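Local coordinates for ribosomal-protein-alanine acetyltransferase (Thermus thermophilus, PDB 2Z10) that probably transfers an acyl group, most likely acetyl from acetyl-coenzyme A, to an acceptor amine as a GNAT-family acetyltransferase, at residues A88-L92 with A123-K129; E60-W66 with R77-I81; A146-L152 with D165-V171. One frame throughout, in Å; residues are numbered along the deposited sequence.

Contact 1: residues A88-L92 with A123-K129; sequences AKLEL and AERVQFK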
loop_
_atom_site.group_PDB
_atom_site.type_symbol
_atom_site.label_atom_id
_atom_site.label_comp_id
_atom_site.label_asym_id
_atom_site.label_seq_id
_atom_site.Cartn_x
_atom_site.Cartn_y
_atom_site.Cartn_z
ATOM N N ALA A 88 -13.604 -2.714 1.051
ATOM C CA ALA A 88 -14.034 -2.634 2.450
ATOM C C ALA A 88 -12.846 -2.453 3.376
ATOM O O ALA A 88 -12.747 -3.124 4.385
ATOM C CB ALA A 88 -14.800 -3.880 2.848
ATOM N N LYS A 89 -11.952 -1.527 3.042
ATOM C CA LYS A 89 -10.816 -1.318 3.932
ATOM C C LYS A 89 -10.381 0.131 3.983
ATOM O O LYS A 89 -10.725 0.934 3.104
ATOM C CB LYS A 89 -9.653 -2.175 3.471
ATOM C CG LYS A 89 -9.092 -1.705 2.144
ATOM C CD LYS A 89 -7.914 -2.582 1.719
ATOM C CE LYS A 89 -7.330 -2.061 0.424
ATOM N NZ LYS A 89 -6.134 -2.847 0.025
ATOM N N LEU A 90 -9.649 0.457 5.042
ATOM C CA LEU A 90 -9.087 1.794 5.174
ATOM C C LEU A 90 -7.889 1.721 6.084
ATOM O O LEU A 90 -7.598 0.658 6.676
ATOM C CB LEU A 90 -10.148 2.793 5.717
ATOM C CG LEU A 90 -10.766 2.545 7.096
ATOM C CD1 LEU A 90 -9.894 3.039 8.211
ATOM C CD2 LEU A 90 -12.076 3.334 7.173
ATOM N N GLU A 91 -7.156 2.831 6.184
ATOM C CA GLU A 91 -6.009 2.907 7.095
ATOM C C GLU A 91 -6.355 3.988 8.122
ATOM O O GLU A 91 -7.055 4.948 7.794
ATOM C CB GLU A 91 -4.731 3.301 6.343
ATOM C CG GLU A 91 -3.518 3.467 7.282
ATOM C CD GLU A 91 -2.231 3.641 6.502
ATOM O OE1 GLU A 91 -2.100 2.976 5.456
ATOM O OE2 GLU A 91 -1.361 4.430 6.941
ATOM N N LEU A 92 -5.903 3.817 9.362
ATOM C CA LEU A 92 -6.210 4.802 10.399
ATOM C C LEU A 92 -4.885 5.254 10.994
ATOM O O LEU A 92 -3.986 4.446 11.177
ATOM C CB LEU A 92 -7.091 4.142 11.473
ATOM C CG LEU A 92 -7.900 4.992 12.426
ATOM C CD1 LEU A 92 -8.932 5.865 11.650
ATOM C CD2 LEU A 92 -8.646 4.011 13.376
ATOM N N ALA A 123 -16.598 -2.272 7.312
ATOM C CA ALA A 123 -15.238 -2.477 6.819
ATOM C C ALA A 123 -14.794 -3.878 7.237
ATOM O O ALA A 123 -15.161 -4.364 8.308
ATOM C CB ALA A 123 -14.310 -1.463 7.480
ATOM N N GLU A 124 -13.997 -4.529 6.403
ATOM C CA GLU A 124 -13.464 -5.829 6.727
ATOM C C GLU A 124 -12.060 -5.677 7.311
ATOM O O GLU A 124 -11.614 -6.488 8.116
ATOM C CB GLU A 124 -13.371 -6.658 5.447
ATOM C CG GLU A 124 -12.841 -8.068 5.667
ATOM C CD GLU A 124 -13.607 -8.835 6.730
ATOM O OE1 GLU A 124 -14.861 -8.813 6.688
ATOM O OE2 GLU A 124 -12.927 -9.463 7.593
ATOM N N ARG A 125 -11.354 -4.629 6.881
ATOM C CA ARG A 125 -9.976 -4.458 7.323
ATOM C C ARG A 125 -9.616 -3.030 7.637
ATOM O O ARG A 125 -9.889 -2.137 6.818
ATOM C CB ARG A 125 -9.018 -4.943 6.197
ATOM C CG ARG A 125 -7.515 -4.611 6.410
ATOM C CD ARG A 125 -6.673 -4.850 5.076
ATOM N NE ARG A 125 -5.277 -4.405 5.258
ATOM C CZ ARG A 125 -4.354 -5.107 5.915
ATOM N NH1 ARG A 125 -4.659 -6.294 6.416
ATOM N NH2 ARG A 125 -3.144 -4.608 6.143
ATOM N N VAL A 126 -9.039 -2.811 8.816
ATOM C CA VAL A 126 -8.505 -1.475 9.127
ATOM C C VAL A 126 -7.011 -1.675 9.365
ATOM O O VAL A 126 -6.586 -2.483 10.223
ATOM C CB VAL A 126 -9.133 -0.865 10.384
ATOM C CG1 VAL A 126 -8.368 0.452 10.753
ATOM C CG2 VAL A 126 -10.610 -0.560 10.085
ATOM N N GLN A 127 -6.185 -0.948 8.614
ATOM C CA GLN A 127 -4.750 -1.141 8.836
ATOM C C GLN A 127 -4.112 0.078 9.479
ATOM O O GLN A 127 -4.707 1.158 9.460
ATOM C CB GLN A 127 -4.040 -1.497 7.524
ATOM C CG GLN A 127 -3.832 -0.408 6.548
ATOM C CD GLN A 127 -2.821 -0.825 5.444
ATOM O OE1 GLN A 127 -2.659 -2.011 5.130
ATOM N NE2 GLN A 127 -2.198 0.150 4.833
ATOM N N PHE A 128 -2.968 -0.137 10.110
ATOM C CA PHE A 128 -2.186 0.918 10.751
ATOM C C PHE A 128 -0.772 0.743 10.231
ATOM O O PHE A 128 -0.325 -0.372 9.987
ATOM C CB PHE A 128 -2.128 0.744 12.269
ATOM C CG PHE A 128 -3.471 0.728 12.930
ATOM C CD1 PHE A 128 -4.002 1.896 13.445
ATOM C CD2 PHE A 128 -4.208 -0.458 13.006
ATOM C CE1 PHE A 128 -5.273 1.905 14.046
ATOM C CE2 PHE A 128 -5.479 -0.463 13.596
ATOM C CZ PHE A 128 -6.007 0.741 14.120
ATOM N N LYS A 129 -0.050 1.837 10.079
ATOM C CA LYS A 129 1.309 1.718 9.593
ATOM C C LYS A 129 2.179 2.591 10.485
ATOM O O LYS A 129 1.866 3.760 10.682
ATOM C CB LYS A 129 1.321 2.201 8.136
ATOM C CG LYS A 129 2.462 1.744 7.309
ATOM C CD LYS A 129 2.248 2.129 5.823
ATOM C CE LYS A 129 1.393 1.107 5.111
ATOM N NZ LYS A 129 0.965 1.617 3.763
HETATM O O HOH W 1 -6.342 -1.435 4.956
HETATM O O HOH W 2 -1.307 4.367 10.294
#
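Residues 89-92 and 125-129 are neighbouring parallel strands whose axes approach to 4.6 Å but diverge by 31°. Register runs Lys89 with Arg125, Leu90 with Val126 and Glu91 with Gln127, fixed by Leu90 N to Arg125 O (3.2 Å), Gln127 N to Leu90 O (2.9 Å) and Leu92 N to Gln127 O (2.9 Å). Before the strands pair, Ala88 O accepts from both Glu124 N (2.8 Å) and Arg125 N (3.2 Å). The pairing then lapses: Leu92 O and Lys129 N stand 4.9 Å apart, and water 2 spans them with hydrogen bonds of 2.8 Å to each. Such a splay between two parallel central strands is the signature of the GNAT fold, in whose relatives the opening admits acetyl-coenzyme A.

On one face, Gln127 NE2 donates to Glu91 OE1 (2.9 Å) while its OE1 takes a bond from Arg125 NH2 (2.8 Å); Lys129 NZ adds a long salt bridge to Glu91 OE1 (3.8 Å). The other face is apolar, with Leu90 CD1 3.9 Å from Val126 CG1 and Leu92 CB 3.9 Å from Phe128 CE1.

Helix 113-120 packs on Leu92 and Val126, strands 73-84 and 163-172 flank the pair, and on the polar face Lys89 and Arg125 bond to carbonyls of Asn155 and Arg153 of the second subunit.

Contact 2: residues E60-W66 with R77-I81; sequences EPGRVNW and RISVI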
loop_
_atom_site.group_PDB
_atom_site.type_symbol
_atom_site.label_atom_id
_atom_site.label_comp_id
_atom_site.label_asym_id
_atom_site.label_seq_id
_atom_site.Cartn_x
_atom_site.Cartn_y
_atom_site.Cartn_z
ATOM N N GLU A 60 -4.331 15.773 1.243
ATOM C CA GLU A 60 -4.100 14.445 0.715
ATOM C C GLU A 60 -5.422 13.886 0.200
ATOM O O GLU A 60 -6.427 13.824 0.913
ATOM C CB GLU A 60 -3.503 13.564 1.813
ATOM C CG GLU A 60 -3.259 12.134 1.392
ATOM C CD GLU A 60 -2.660 11.277 2.482
ATOM O OE1 GLU A 60 -1.950 11.840 3.346
ATOM O OE2 GLU A 60 -2.888 10.024 2.450
ATOM N N PRO A 61 -5.437 13.476 -1.070
ATOM C CA PRO A 61 -6.640 12.929 -1.691
ATOM C C PRO A 61 -7.226 11.791 -0.877
ATOM O O PRO A 61 -6.495 10.887 -0.461
ATOM C CB PRO A 61 -6.136 12.438 -3.044
ATOM C CG PRO A 61 -4.995 13.392 -3.334
ATOM C CD PRO A 61 -4.294 13.432 -1.997
ATOM N N GLY A 62 -8.533 11.847 -0.701
ATOM C CA GLY A 62 -9.243 10.809 0.025
ATOM C C GLY A 62 -9.091 10.817 1.543
ATOM O O GLY A 62 -9.864 10.151 2.238
ATOM N N ARG A 63 -8.127 11.565 2.064
ATOM C CA ARG A 63 -7.921 11.583 3.528
ATOM C C ARG A 63 -9.009 12.375 4.285
ATOM O O ARG A 63 -9.431 13.449 3.850
ATOM C CB ARG A 63 -6.541 12.181 3.820
ATOM C CG ARG A 63 -6.099 12.017 5.269
ATOM C CD ARG A 63 -4.636 12.426 5.386
ATOM N NE ARG A 63 -4.199 12.319 6.773
ATOM C CZ ARG A 63 -3.032 11.831 7.150
ATOM N NH1 ARG A 63 -2.161 11.414 6.235
ATOM N NH2 ARG A 63 -2.756 11.712 8.449
ATOM N N VAL A 64 -9.509 11.825 5.389
ATOM C CA VAL A 64 -10.516 12.496 6.188
ATOM C C VAL A 64 -9.849 12.684 7.551
ATOM O O VAL A 64 -9.380 11.711 8.145
ATOM C CB VAL A 64 -11.789 11.657 6.344
ATOM C CG1 VAL A 64 -12.858 12.491 7.019
ATOM C CG2 VAL A 64 -12.272 11.173 4.936
ATOM N N ASN A 65 -9.814 13.924 8.036
ATOM C CA ASN A 65 -9.104 14.225 9.294
ATOM C C ASN A 65 -9.988 14.860 10.350
ATOM O O ASN A 65 -10.875 15.680 10.038
ATOM C CB ASN A 65 -7.931 15.226 9.032
ATOM C CG ASN A 65 -6.922 14.708 8.044
ATOM O OD1 ASN A 65 -6.085 13.868 8.375
ATOM N ND2 ASN A 65 -6.971 15.241 6.788
ATOM N N TRP A 66 -9.764 14.483 11.599
ATOM C CA TRP A 66 -10.505 15.118 12.685
ATOM C C TRP A 66 -9.529 15.619 13.733
ATOM O O TRP A 66 -8.496 14.987 14.023
ATOM C CB TRP A 66 -11.421 14.124 13.434
ATOM C CG TRP A 66 -12.567 13.633 12.646
ATOM C CD1 TRP A 66 -13.859 14.095 12.687
ATOM C CD2 TRP A 66 -12.552 12.563 11.698
ATOM N NE1 TRP A 66 -14.652 13.362 11.819
ATOM C CE2 TRP A 66 -13.875 12.418 11.203
ATOM C CE3 TRP A 66 -11.554 11.712 11.211
ATOM C CZ2 TRP A 66 -14.214 11.440 10.244
ATOM C CZ3 TRP A 66 -11.882 10.751 10.265
ATOM C CH2 TRP A 66 -13.204 10.621 9.791
ATOM N N ARG A 77 -4.751 14.768 16.322
ATOM C CA ARG A 77 -5.646 14.470 15.225
ATOM C C ARG A 77 -5.692 12.983 14.944
ATOM O O ARG A 77 -4.800 12.248 15.328
ATOM C CB ARG A 77 -5.213 15.208 13.924
ATOM C CG ARG A 77 -3.758 14.981 13.445
ATOM C CD ARG A 77 -3.637 13.755 12.521
ATOM N NE ARG A 77 -2.251 13.538 12.103
ATOM C CZ ARG A 77 -1.763 12.364 11.738
ATOM N NH1 ARG A 77 -2.549 11.270 11.729
ATOM N NH2 ARG A 77 -0.481 12.273 11.410
ATOM N N ILE A 78 -6.775 12.567 14.289
ATOM C CA ILE A 78 -6.916 11.177 13.861
ATOM C C ILE A 78 -7.340 11.261 12.384
ATOM O O ILE A 78 -8.049 12.194 11.968
ATOM C CB ILE A 78 -7.925 10.397 14.758
ATOM C CG1 ILE A 78 -8.074 8.982 14.206
ATOM C CG2 ILE A 78 -9.293 11.104 14.797
ATOM C CD1 ILE A 78 -8.780 7.959 15.213
ATOM N N SER A 79 -6.872 10.315 11.586
ATOM C CA SER A 79 -7.128 10.348 10.152
ATOM C C SER A 79 -7.521 9.034 9.559
ATOM O O SER A 79 -6.909 8.016 9.903
ATOM C CB SER A 79 -5.854 10.746 9.414
ATOM O OG SER A 79 -5.341 11.967 9.957
ATOM N N VAL A 80 -8.499 9.094 8.643
ATOM C CA VAL A 80 -8.873 7.937 7.838
ATOM C C VAL A 80 -8.049 8.199 6.593
ATOM O O VAL A 80 -8.172 9.253 5.979
ATOM C CB VAL A 80 -10.336 7.932 7.506
ATOM C CG1 VAL A 80 -10.594 6.984 6.315
ATOM C CG2 VAL A 80 -11.073 7.427 8.731
ATOM N N ILE A 81 -7.201 7.233 6.251
ATOM C CA ILE A 81 -6.278 7.342 5.124
ATOM C C ILE A 81 -6.621 6.332 4.045
ATOM O O ILE A 81 -6.906 5.157 4.325
ATOM C CB ILE A 81 -4.834 7.104 5.634
ATOM C CG1 ILE A 81 -4.450 8.234 6.596
ATOM C CG2 ILE A 81 -3.821 7.023 4.470
ATOM C CD1 ILE A 81 -3.161 7.943 7.396
#
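Trp66 lays the edge of its indole against Val80, CZ3 to CG2 at 3.7 Å, and its CB meets Ile78 CG2 at 3.9 Å. These apolar contacts lie on one face of an antiparallel beta hairpin, strands 64-70 and 73-84 of the GNAT sheet; the segment axes run at 166° and 4.8 Å apart. Two hydrogen-bonded pairs set the register: Val64 with Val80 (N to O 3.0 Å, and Val80 N to Val64 O 2.8 Å) and Trp66 with Ile78 (N to O 2.9 Å, and Ile78 N to Trp66 O 3.0 Å). Between them Asn65 and Ser79 form a non-hydrogen-bonded pair, with CA atoms 4.4 Å apart.

Leu113 of helix 113-120 covers the Trp66 face, while Leu57 of helix 47-59 packs against Arg63 and Arg77. A type II turn, Glu60 to Arg63 with Gly62 at positive phi, leads into the first strand. The extended Arg63 side chain reaches back to Glu60 OE1 through NH1 (2.9 Å, a salt bridge) and lays one guanidinium face on Ile81, whose CD1 is 3.8 Å from NH1. The remaining guanidinium nitrogens enter a polar cluster: Arg63 NE donates to Asn65 OD1 (2.9 Å), NH2 donates to Ser79 OG (3.0 Å), and Ser79 OG donates to Asn65 OD1 at 2.6 Å.

Contact 3: residues A146-L152 with D165-V171; sequences AVREGVL and DDVVYSV
A classic beta bulge interrupts this antiparallel pair: Glu149 and Gly150 both stand opposite Val168, so the register slips by one residue. Glu149 adopts phi/psi -90/-31° and Gly150 162/-175°, angles at which a CB would collide with the preceding carbonyl oxygen. Glu149 N donates to Val168 O (2.8 Å), and Val168 N to Gly150 O (2.8 Å).

Elsewhere both strands are extended, their axes 4.5 Å apart at 164°. Before the bulge, Val147 pairs with Ser170 (N to O 2.9 Å both ways) and Arg148 with Tyr169, a non-hydrogen-bonded pair with CA atoms 4.4 Å apart. After it, Val151 faces Val167 (CA-CA 4.3 Å), and Leu152 pairs with Asp166, Leu152 N to Asp166 O at 2.7 Å and Asp166 N to Leu152 O at 3.0 Å.

One face carries Leu152 (m,t), whose CD1 lies 3.5 Å from Val168 CG2, and Ser170 (p), whose OG donates to Glu149 OE2 (2.7 Å). Both Glu149 and Ser170 also bind Arg153 of the second subunit. On the opposite face Tyr169 (m) turns its ring face to Arg148 CG. Water 3 joins Tyr169 OH (2.5 Å) to Arg148 NH1 (3.1 Å), which also bonds Gln138 of helix 135-144; that helix packs on Tyr169. Arg148, t through chi3, also sets a guanidinium face over Val167, CZ to CG1 at 3.6 Å.

The arrangement is the C-terminal beta hairpin of a GNAT fold, strands 147-157 and 163-172, with the former outermost within the chain.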
loop_
_atom_site.group_PDB
_atom_site.type_symbol
_atom_site.label_atom_id
_atom_site.label_comp_id
_atom_site.label_asym_id
_atom_site.label_seq_id
_atom_site.Cartn_x
_atom_site.Cartn_y
_atom_site.Cartn_z
ATOM N N ALA A 146 -4.085 -5.124 17.676
ATOM C CA ALA A 146 -3.897 -5.215 16.229
ATOM C C ALA A 146 -2.826 -6.265 15.963
ATOM O O ALA A 146 -1.902 -6.448 16.761
ATOM C CB ALA A 146 -3.461 -3.875 15.664
ATOM N N VAL A 147 -2.937 -6.922 14.820
ATOM C CA VAL A 147 -2.031 -7.983 14.411
ATOM C C VAL A 147 -0.886 -7.432 13.587
ATOM O O VAL A 147 -1.111 -6.722 12.611
ATOM C CB VAL A 147 -2.792 -9.022 13.588
ATOM C CG1 VAL A 147 -1.854 -10.070 13.009
ATOM C CG2 VAL A 147 -3.862 -9.680 14.459
ATOM N N ARG A 148 0.347 -7.737 14.000
ATOM C CA ARG A 148 1.525 -7.268 13.271
ATOM C C ARG A 148 1.663 -8.160 12.057
ATOM O O ARG A 148 1.926 -9.369 12.189
ATOM C CB ARG A 148 2.771 -7.379 14.161
ATOM C CG ARG A 148 4.041 -6.727 13.613
ATOM C CD ARG A 148 5.238 -7.114 14.503
ATOM N NE ARG A 148 6.505 -6.561 14.022
ATOM C CZ ARG A 148 7.090 -5.487 14.535
ATOM N NH1 ARG A 148 6.521 -4.849 15.560
ATOM N NH2 ARG A 148 8.250 -5.047 14.030
ATOM N N GLU A 149 1.491 -7.598 10.867
ATOM C CA GLU A 149 1.571 -8.438 9.676
ATOM C C GLU A 149 2.960 -8.544 9.106
ATOM O O GLU A 149 3.311 -9.559 8.473
ATOM C CB GLU A 149 0.610 -7.923 8.610
ATOM C CG GLU A 149 -0.843 -8.145 9.042
ATOM C CD GLU A 149 -1.874 -7.583 8.074
ATOM O OE1 GLU A 149 -1.554 -6.643 7.368
ATOM O OE2 GLU A 149 -3.028 -8.054 8.049
ATOM N N GLY A 150 3.738 -7.486 9.272
ATOM C CA GLY A 150 5.098 -7.524 8.755
ATOM C C GLY A 150 5.723 -6.161 8.619
ATOM O O GLY A 150 5.144 -5.141 9.006
ATOM N N VAL A 151 6.928 -6.142 8.052
ATOM C CA VAL A 151 7.655 -4.897 7.895
ATOM C C VAL A 151 7.980 -4.651 6.433
ATOM O O VAL A 151 8.609 -5.490 5.789
ATOM C CB VAL A 151 8.979 -4.959 8.646
ATOM C CG1 VAL A 151 9.788 -3.665 8.398
ATOM C CG2 VAL A 151 8.700 -5.170 10.151
ATOM N N LEU A 152 7.506 -3.522 5.936
ATOM C CA LEU A 152 7.751 -3.073 4.593
ATOM C C LEU A 152 9.094 -2.372 4.698
ATOM O O LEU A 152 9.186 -1.225 5.171
ATOM C CB LEU A 152 6.650 -2.095 4.178
ATOM C CG LEU A 152 5.215 -2.677 4.284
ATOM C CD1 LEU A 152 4.209 -1.625 3.801
ATOM C CD2 LEU A 152 5.088 -3.945 3.402
ATOM N N ASP A 165 11.610 2.003 7.555
ATOM C CA ASP A 165 10.814 0.777 7.407
ATOM C C ASP A 165 9.471 1.011 8.094
ATOM O O ASP A 165 9.411 1.652 9.168
ATOM C CB ASP A 165 11.475 -0.391 8.102
ATOM C CG ASP A 165 12.848 -0.727 7.539
ATOM O OD1 ASP A 165 13.183 -0.314 6.419
ATOM O OD2 ASP A 165 13.585 -1.433 8.249
ATOM N N ASP A 166 8.409 0.473 7.492
ATOM C CA ASP A 166 7.053 0.617 8.039
ATOM C C ASP A 166 6.559 -0.744 8.559
ATOM O O ASP A 166 6.641 -1.756 7.843
ATOM C CB ASP A 166 6.064 1.085 6.955
ATOM C CG ASP A 166 6.104 2.599 6.682
ATOM O OD1 ASP A 166 6.348 3.393 7.598
ATOM O OD2 ASP A 166 5.832 2.985 5.532
ATOM N N VAL A 167 6.055 -0.785 9.797
ATOM C CA VAL A 167 5.495 -2.018 10.333
ATOM C C VAL A 167 4.002 -1.904 10.009
ATOM O O VAL A 167 3.379 -0.868 10.305
ATOM C CB VAL A 167 5.644 -2.101 11.884
ATOM C CG1 VAL A 167 5.083 -3.403 12.366
ATOM C CG2 VAL A 167 7.137 -1.971 12.292
ATOM N N VAL A 168 3.429 -2.940 9.408
ATOM C CA VAL A 168 2.006 -2.909 9.071
ATOM C C VAL A 168 1.230 -3.755 10.046
ATOM O O VAL A 168 1.621 -4.894 10.305
ATOM C CB VAL A 168 1.752 -3.472 7.644
ATOM C CG1 VAL A 168 0.217 -3.502 7.320
ATOM C CG2 VAL A 168 2.468 -2.643 6.656
ATOM N N TYR A 169 0.141 -3.192 10.595
ATOM C CA TYR A 169 -0.719 -3.914 11.541
ATOM C C TYR A 169 -2.128 -3.860 11.010
ATOM O O TYR A 169 -2.445 -2.997 10.223
ATOM C CB TYR A 169 -0.792 -3.206 12.892
ATOM C CG TYR A 169 0.442 -3.270 13.738
ATOM C CD1 TYR A 169 0.527 -4.174 14.788
ATOM C CD2 TYR A 169 1.506 -2.395 13.514
ATOM C CE1 TYR A 169 1.658 -4.204 15.606
ATOM C CE2 TYR A 169 2.616 -2.421 14.326
ATOM C CZ TYR A 169 2.677 -3.332 15.365
ATOM O OH TYR A 169 3.791 -3.357 16.152
ATOM N N SER A 170 -2.982 -4.791 11.433
ATOM C CA SER A 170 -4.375 -4.657 11.038
ATOM C C SER A 170 -5.300 -5.275 12.058
ATOM O O SER A 170 -4.881 -6.092 12.889
ATOM C CB SER A 170 -4.684 -5.303 9.680
ATOM O OG SER A 170 -4.601 -6.723 9.744
ATOM N N VAL A 171 -6.542 -4.822 11.988
ATOM C CA VAL A 171 -7.637 -5.377 12.779
ATOM C C VAL A 171 -8.675 -5.743 11.732
ATOM O O VAL A 171 -9.075 -4.906 10.895
ATOM C CB VAL A 171 -8.236 -4.344 13.757
ATOM C CG1 VAL A 171 -9.501 -4.904 14.391
ATOM C CG2 VAL A 171 -7.214 -4.053 14.856
HETATM O O HOH W 3 4.235 -5.264 17.650
#

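In the fold
All three contacts belong to one mixed sheet, with contact 1 between the others. Glu91 O and Ile81 N, 2.8 Å apart in a probable hydrogen bond, join it to contact 2, whose centre is 13 Å away. On its other side Phe128 N and Tyr169 O (2.9 Å, also probable) and the salt bridge Arg125 NH2 to Glu149 OE1 (2.9 Å) tie it to contact 3, 11 Å off between centres. Contacts 2 and 3 do not meet: their centres are 19 Å apart, their nearest atoms about 10 Å. Contacts 1 and 3 touch the second subunit, contact 2 does not. By analogy with GNAT relatives, the cofactor cleft would open at the diverging strands of contact 1.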